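PDB 3OXN: putative transcriptional regulator, LysR family from Vibrio parahaemolyticus, which probably acts as a DNA-binding transcription factor, captured here as its effector-binding domain without the helix-turn-helix DNA-binding domain. Local coordinates for the interface of chains A and B. Residues are numbered along the deposited sequence; one frame, centred on the assembly and turned at random. Chains: chain A/B, Putative transcriptional regulator, LysR family.

Contact 1: the interface of chains A and B. Residues chain A 30, 35, 38, 52; chain B 145, 147, 149, 151-152.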
loop_
_atom_site.group_PDB
_atom_site.type_symbol
_atom_site.label_atom_id
_atom_site.label_comp_id
_atom_site.label_asym_id
_atom_site.label_seq_id
_atom_site.Cartn_x
_atom_site.Cartn_y
_atom_site.Cartn_z
HETATM N N MSE A 30 6.921 -3.755 -0.931
HETATM C CA MSE A 30 5.887 -4.512 -0.254
HETATM C C MSE A 30 5.102 -5.351 -1.231
HETATM O O MSE A 30 4.313 -6.208 -0.839
HETATM C CB MSE A 30 4.944 -3.547 0.465
HETATM C CG MSE A 30 4.273 -4.164 1.651
HETATM SE SE MSE A 30 5.612 -4.960 2.839
HETATM C CE MSE A 30 4.586 -6.549 3.361
ATOM N N PRO A 35 7.014 -10.100 -0.804
ATOM C CA PRO A 35 6.198 -11.243 -1.231
ATOM C C PRO A 35 7.104 -12.339 -1.795
ATOM O O PRO A 35 6.978 -13.520 -1.463
ATOM C CB PRO A 35 5.322 -10.647 -2.333
ATOM C CG PRO A 35 5.175 -9.211 -1.949
ATOM C CD PRO A 35 6.455 -8.810 -1.248
ATOM N N LEU A 38 9.207 -13.905 1.092
ATOM C CA LEU A 38 8.489 -14.431 2.255
ATOM C C LEU A 38 8.355 -15.966 2.308
ATOM O O LEU A 38 8.378 -16.547 3.381
ATOM C CB LEU A 38 7.123 -13.746 2.427
ATOM C CG LEU A 38 7.076 -12.454 3.258
ATOM C CD1 LEU A 38 5.792 -11.709 3.030
ATOM C CD2 LEU A 38 7.249 -12.730 4.738
ATOM N N PHE A 52 4.752 -5.790 9.063
ATOM C CA PHE A 52 5.131 -4.792 8.075
ATOM C C PHE A 52 4.293 -3.535 8.218
ATOM O O PHE A 52 3.070 -3.597 8.302
ATOM C CB PHE A 52 4.960 -5.347 6.676
ATOM C CG PHE A 52 5.871 -6.489 6.367
ATOM C CD1 PHE A 52 7.195 -6.257 6.018
ATOM C CD2 PHE A 52 5.400 -7.798 6.419
ATOM C CE1 PHE A 52 8.032 -7.306 5.719
ATOM C CE2 PHE A 52 6.221 -8.860 6.130
ATOM C CZ PHE A 52 7.545 -8.619 5.774
ATOM N N LEU B 145 1.372 -12.858 10.333
ATOM C CA LEU B 145 1.773 -11.776 9.469
ATOM C C LEU B 145 0.841 -10.631 9.708
ATOM O O LEU B 145 -0.365 -10.817 9.840
ATOM C CB LEU B 145 1.678 -12.197 8.006
ATOM C CG LEU B 145 1.875 -11.125 6.934
ATOM C CD1 LEU B 145 3.343 -10.800 6.733
ATOM C CD2 LEU B 145 1.272 -11.590 5.627
ATOM N N ALA B 147 0.321 -7.027 7.706
ATOM C CA ALA B 147 0.781 -6.184 6.610
ATOM C C ALA B 147 -0.358 -5.303 6.127
ATOM O O ALA B 147 -1.478 -5.420 6.623
ATOM C CB ALA B 147 1.314 -7.040 5.488
ATOM N N HIS B 149 -0.773 -4.909 2.629
ATOM C CA HIS B 149 -0.864 -5.293 1.232
ATOM C C HIS B 149 -1.080 -6.787 1.215
ATOM O O HIS B 149 -0.188 -7.541 1.598
ATOM C CB HIS B 149 0.447 -4.985 0.526
ATOM C CG HIS B 149 0.909 -3.578 0.704
ATOM N ND1 HIS B 149 1.028 -2.697 -0.351
ATOM C CD2 HIS B 149 1.266 -2.891 1.815
ATOM C CE1 HIS B 149 1.449 -1.529 0.106
ATOM N NE2 HIS B 149 1.592 -1.614 1.417
ATOM N N GLU B 151 -0.964 -8.616 -1.071
ATOM C CA GLU B 151 0.010 -9.191 -1.987
ATOM C C GLU B 151 0.901 -10.053 -1.115
ATOM O O GLU B 151 1.248 -11.167 -1.479
ATOM C CB GLU B 151 0.843 -8.093 -2.650
ATOM C CG GLU B 151 0.306 -6.660 -2.440
ATOM C CD GLU B 151 -0.719 -6.221 -3.488
ATOM O OE1 GLU B 151 -0.364 -6.156 -4.692
ATOM O OE2 GLU B 151 -1.873 -5.922 -3.101
ATOM N N ALA B 152 1.226 -9.526 0.066
ATOM C CA ALA B 152 2.124 -10.169 1.031
ATOM C C ALA B 152 1.522 -11.382 1.718
ATOM O O ALA B 152 2.229 -12.349 1.991
ATOM C CB ALA B 152 2.588 -9.163 2.077
#

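Contact 2: the interface of chains A and B. Residues chain A 144-148, 152; chain B 30, 38, 42, 50, 52.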
loop_
_atom_site.group_PDB
_atom_site.type_symbol
_atom_site.label_atom_id
_atom_site.label_comp_id
_atom_site.label_asym_id
_atom_site.label_seq_id
_atom_site.Cartn_x
_atom_site.Cartn_y
_atom_site.Cartn_z
ATOM N N VAL A 144 -1.711 13.587 -13.637
ATOM C CA VAL A 144 -3.113 13.480 -13.254
ATOM C C VAL A 144 -3.349 12.663 -11.972
ATOM O O VAL A 144 -4.355 12.839 -11.286
ATOM C CB VAL A 144 -3.930 12.888 -14.418
ATOM C CG1 VAL A 144 -5.030 12.000 -13.914
ATOM C CG2 VAL A 144 -4.476 13.996 -15.292
ATOM N N LEU A 145 -2.430 11.763 -11.648
ATOM C CA LEU A 145 -2.611 10.908 -10.475
ATOM C C LEU A 145 -1.290 10.522 -9.807
ATOM O O LEU A 145 -0.336 10.106 -10.470
ATOM C CB LEU A 145 -3.419 9.658 -10.837
ATOM C CG LEU A 145 -3.554 8.559 -9.779
ATOM C CD1 LEU A 145 -4.015 9.128 -8.446
ATOM C CD2 LEU A 145 -4.501 7.444 -10.255
ATOM N N ARG A 146 -1.234 10.676 -8.488
ATOM C CA ARG A 146 -0.074 10.226 -7.730
ATOM C C ARG A 146 -0.543 9.426 -6.533
ATOM O O ARG A 146 -1.050 9.985 -5.572
ATOM C CB ARG A 146 0.760 11.409 -7.277
ATOM C CG ARG A 146 1.777 11.069 -6.221
ATOM C CD ARG A 146 3.178 11.018 -6.783
ATOM N NE ARG A 146 4.071 10.413 -5.799
ATOM C CZ ARG A 146 4.969 11.073 -5.078
ATOM N NH1 ARG A 146 5.131 12.379 -5.238
ATOM N NH2 ARG A 146 5.724 10.411 -4.209
ATOM N N ALA A 147 -0.405 8.110 -6.613
ATOM C CA ALA A 147 -0.849 7.228 -5.545
ATOM C C ALA A 147 0.303 6.348 -5.078
ATOM O O ALA A 147 1.466 6.651 -5.349
ATOM C CB ALA A 147 -2.010 6.382 -6.010
ATOM N N TYR A 148 -0.016 5.259 -4.385
ATOM C CA TYR A 148 1.011 4.442 -3.744
ATOM C C TYR A 148 0.690 2.959 -3.780
ATOM O O TYR A 148 1.595 2.137 -3.919
ATOM C CB TYR A 148 1.273 4.905 -2.314
ATOM C CG TYR A 148 2.487 5.808 -2.173
ATOM C CD1 TYR A 148 3.778 5.281 -2.234
ATOM C CD2 TYR A 148 2.345 7.181 -1.974
ATOM C CE1 TYR A 148 4.897 6.097 -2.099
ATOM C CE2 TYR A 148 3.458 8.004 -1.832
ATOM C CZ TYR A 148 4.730 7.456 -1.895
ATOM O OH TYR A 148 5.838 8.269 -1.750
ATOM N N ALA A 152 -5.389 2.260 -7.723
ATOM C CA ALA A 152 -5.987 3.567 -8.001
ATOM C C ALA A 152 -5.777 3.952 -9.461
ATOM O O ALA A 152 -6.706 4.393 -10.131
ATOM C CB ALA A 152 -5.415 4.649 -7.068
HETATM N N MSE B 30 -7.116 3.565 0.435
HETATM C CA MSE B 30 -6.418 3.528 -0.843
HETATM C C MSE B 30 -6.830 2.408 -1.789
HETATM O O MSE B 30 -6.887 2.618 -2.993
HETATM C CB MSE B 30 -4.915 3.516 -0.630
HETATM C CG MSE B 30 -4.403 4.921 -0.487
HETATM SE SE MSE B 30 -5.020 5.996 -2.035
HETATM C CE MSE B 30 -3.234 5.971 -2.868
ATOM N N LEU B 38 -12.907 6.949 -7.949
ATOM C CA LEU B 38 -12.160 7.687 -8.959
ATOM C C LEU B 38 -12.766 7.779 -10.382
ATOM O O LEU B 38 -12.797 8.871 -10.974
ATOM C CB LEU B 38 -10.702 7.241 -8.982
ATOM C CG LEU B 38 -9.808 7.914 -7.947
ATOM C CD1 LEU B 38 -8.468 7.226 -7.932
ATOM C CD2 LEU B 38 -9.618 9.387 -8.257
ATOM N N TYR B 42 -13.140 11.481 -12.130
ATOM C CA TYR B 42 -12.518 11.886 -13.393
ATOM C C TYR B 42 -13.545 12.056 -14.494
ATOM O O TYR B 42 -13.408 12.926 -15.356
ATOM C CB TYR B 42 -11.398 10.924 -13.800
ATOM C CG TYR B 42 -10.145 11.235 -13.032
ATOM C CD1 TYR B 42 -9.459 12.404 -13.269
ATOM C CD2 TYR B 42 -9.673 10.389 -12.040
ATOM C CE1 TYR B 42 -8.341 12.721 -12.564
ATOM C CE2 TYR B 42 -8.540 10.700 -11.327
ATOM C CZ TYR B 42 -7.885 11.876 -11.596
ATOM O OH TYR B 42 -6.752 12.235 -10.914
ATOM N N PHE B 50 -5.006 14.375 -8.670
ATOM C CA PHE B 50 -5.048 13.967 -7.269
ATOM C C PHE B 50 -3.672 13.644 -6.774
ATOM O O PHE B 50 -2.834 13.162 -7.527
ATOM C CB PHE B 50 -5.957 12.760 -7.065
ATOM C CG PHE B 50 -7.408 13.115 -7.049
ATOM C CD1 PHE B 50 -8.026 13.485 -5.875
ATOM C CD2 PHE B 50 -8.149 13.109 -8.212
ATOM C CE1 PHE B 50 -9.346 13.818 -5.861
ATOM C CE2 PHE B 50 -9.468 13.446 -8.194
ATOM C CZ PHE B 50 -10.067 13.798 -7.019
ATOM N N PHE B 52 -2.289 11.404 -3.643
ATOM C CA PHE B 52 -2.640 10.565 -2.508
ATOM C C PHE B 52 -1.432 10.235 -1.668
ATOM O O PHE B 52 -0.645 9.364 -2.023
ATOM C CB PHE B 52 -3.279 9.271 -2.965
ATOM C CG PHE B 52 -4.634 9.440 -3.522
ATOM C CD1 PHE B 52 -5.698 9.721 -2.696
ATOM C CD2 PHE B 52 -4.855 9.308 -4.874
ATOM C CE1 PHE B 52 -6.968 9.875 -3.209
ATOM C CE2 PHE B 52 -6.125 9.466 -5.396
ATOM C CZ PHE B 52 -7.182 9.749 -4.561
#

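Contact 1: the interface of chains A and B
A:Met30, a selenomethionine near the start of helix 28-44, lies against B:His149 and B:Ala152 where two LysR substrate-binding domains, built on the periplasmic-binding-protein fold, meet in an antiparallel side-by-side pairing. That arrangement is typical of LysR regulators and may be the biological dimer, although the crystal alone does not establish it. The tight part is built around the selenomethionine side chain and is apolar, with no N or O of one chain near enough to bond to the other. Its CG sits above one face of the B:His149 imidazole, 3.6 Å from the ring centroid and shifted toward the rim beside CD2, in a CH-pi contact. CG is turned anti to the backbone N (chi1 -153°), and further bends at chi2 and chi3 swing the terminal methyl away from the imidazole toward helix 150-157. There CE meets the methyl CB of B:Ala152 at 3.5 Å and, a little farther off, CB of B:Ala147 at 3.9 Å. The same methyl lies over one face of the A:Phe52 ring within its own chain, so that the aromatic ring backs the methyl where it meets the two alanines. A:Phe52 uses its edge toward the partner: the CD1 branch of B:Leu145 approaches in the plane of the ring, 3.5 Å from CE2, and the two side chains cross obliquely. Packing is looser farther along helix 28-44, at A:Pro35 and A:Leu38. CD1 of A:Leu38 stands 3.8 Å from the backbone O of B:Ala152, and the ring carbon CB of A:Pro35 is 4.2 Å from the backbone O of B:Glu151, so these two side chains come near the backbone oxygens of helix 150-157 without packing against its side chains. The carboxylate of B:Glu151 points away from A:Pro35 and takes no part in the apolar core.

Contact 2: the interface of chains A and B
Strand 142-146 of chain A runs parallel to strand 49-54 of chain B, with A:Leu145 bridged to B:Phe50, and main-chain hydrogen bonds join the effector-binding domains of the two LysR-family chains through a shared strand pair. B:Phe50 N donates to A:Val144 O, A:Arg146 N returns a bond to B:Phe50 O, and B:Phe52 N closes the series on A:Arg146 O at 2.7 Å. This last bond is nearly straight, 165° at the hydrogen, and its donor lies almost in line with the carbonyl. A:Val144 O has a second donor, the phenol OH of B:Tyr42 at 2.5 Å. The hydroxyl and B:Phe50 N reach this oxygen from opposite faces of its carbonyl plane, so that a side chain from helix 33-44 and a strand amide grip it together. The same phenol meets A:Val144 tip to tip, with its CE1 3.6 Å from CG1. Within chain B, the B:Tyr42 ring also comes up to the edge of the B:Phe50 ring. A:Leu145 places its CD1 branch in the plane of the B:Phe52 ring, against the CD2-CE2 edge; CG anti to the backbone N (chi1 172°) directs the leucine there. Packing thins toward helix 151-156, where CD1 of B:Leu38 is 4.1 Å from CB of A:Ala152. Just past the end of strand 142-146, the bent chain of the selenomethionine B:Met30 brings its terminal methyl CE to 3.4 Å from CB of A:Ala147 and 3.6 Å from the backbone N of A:Tyr148.

Contacts 1 and 2 are twin patches of one two-fold interface, their C-alpha centres about 22 Å apart. Each sets residues 30, 38 and 52 of one chain against residues 145, 147 and 152 of the other, with the chains exchanged. The copies differ in detail: the selenomethionine at 30 adopts different torsions, and helix 28-44 is continuous in chain A, whereas the same stretch of chain B is split into helices 27-31 and 33-44. Two such patches tie each subunit to its partner twice, an arrangement that would suit a stable dimer of effector-binding domains in a LysR regulator.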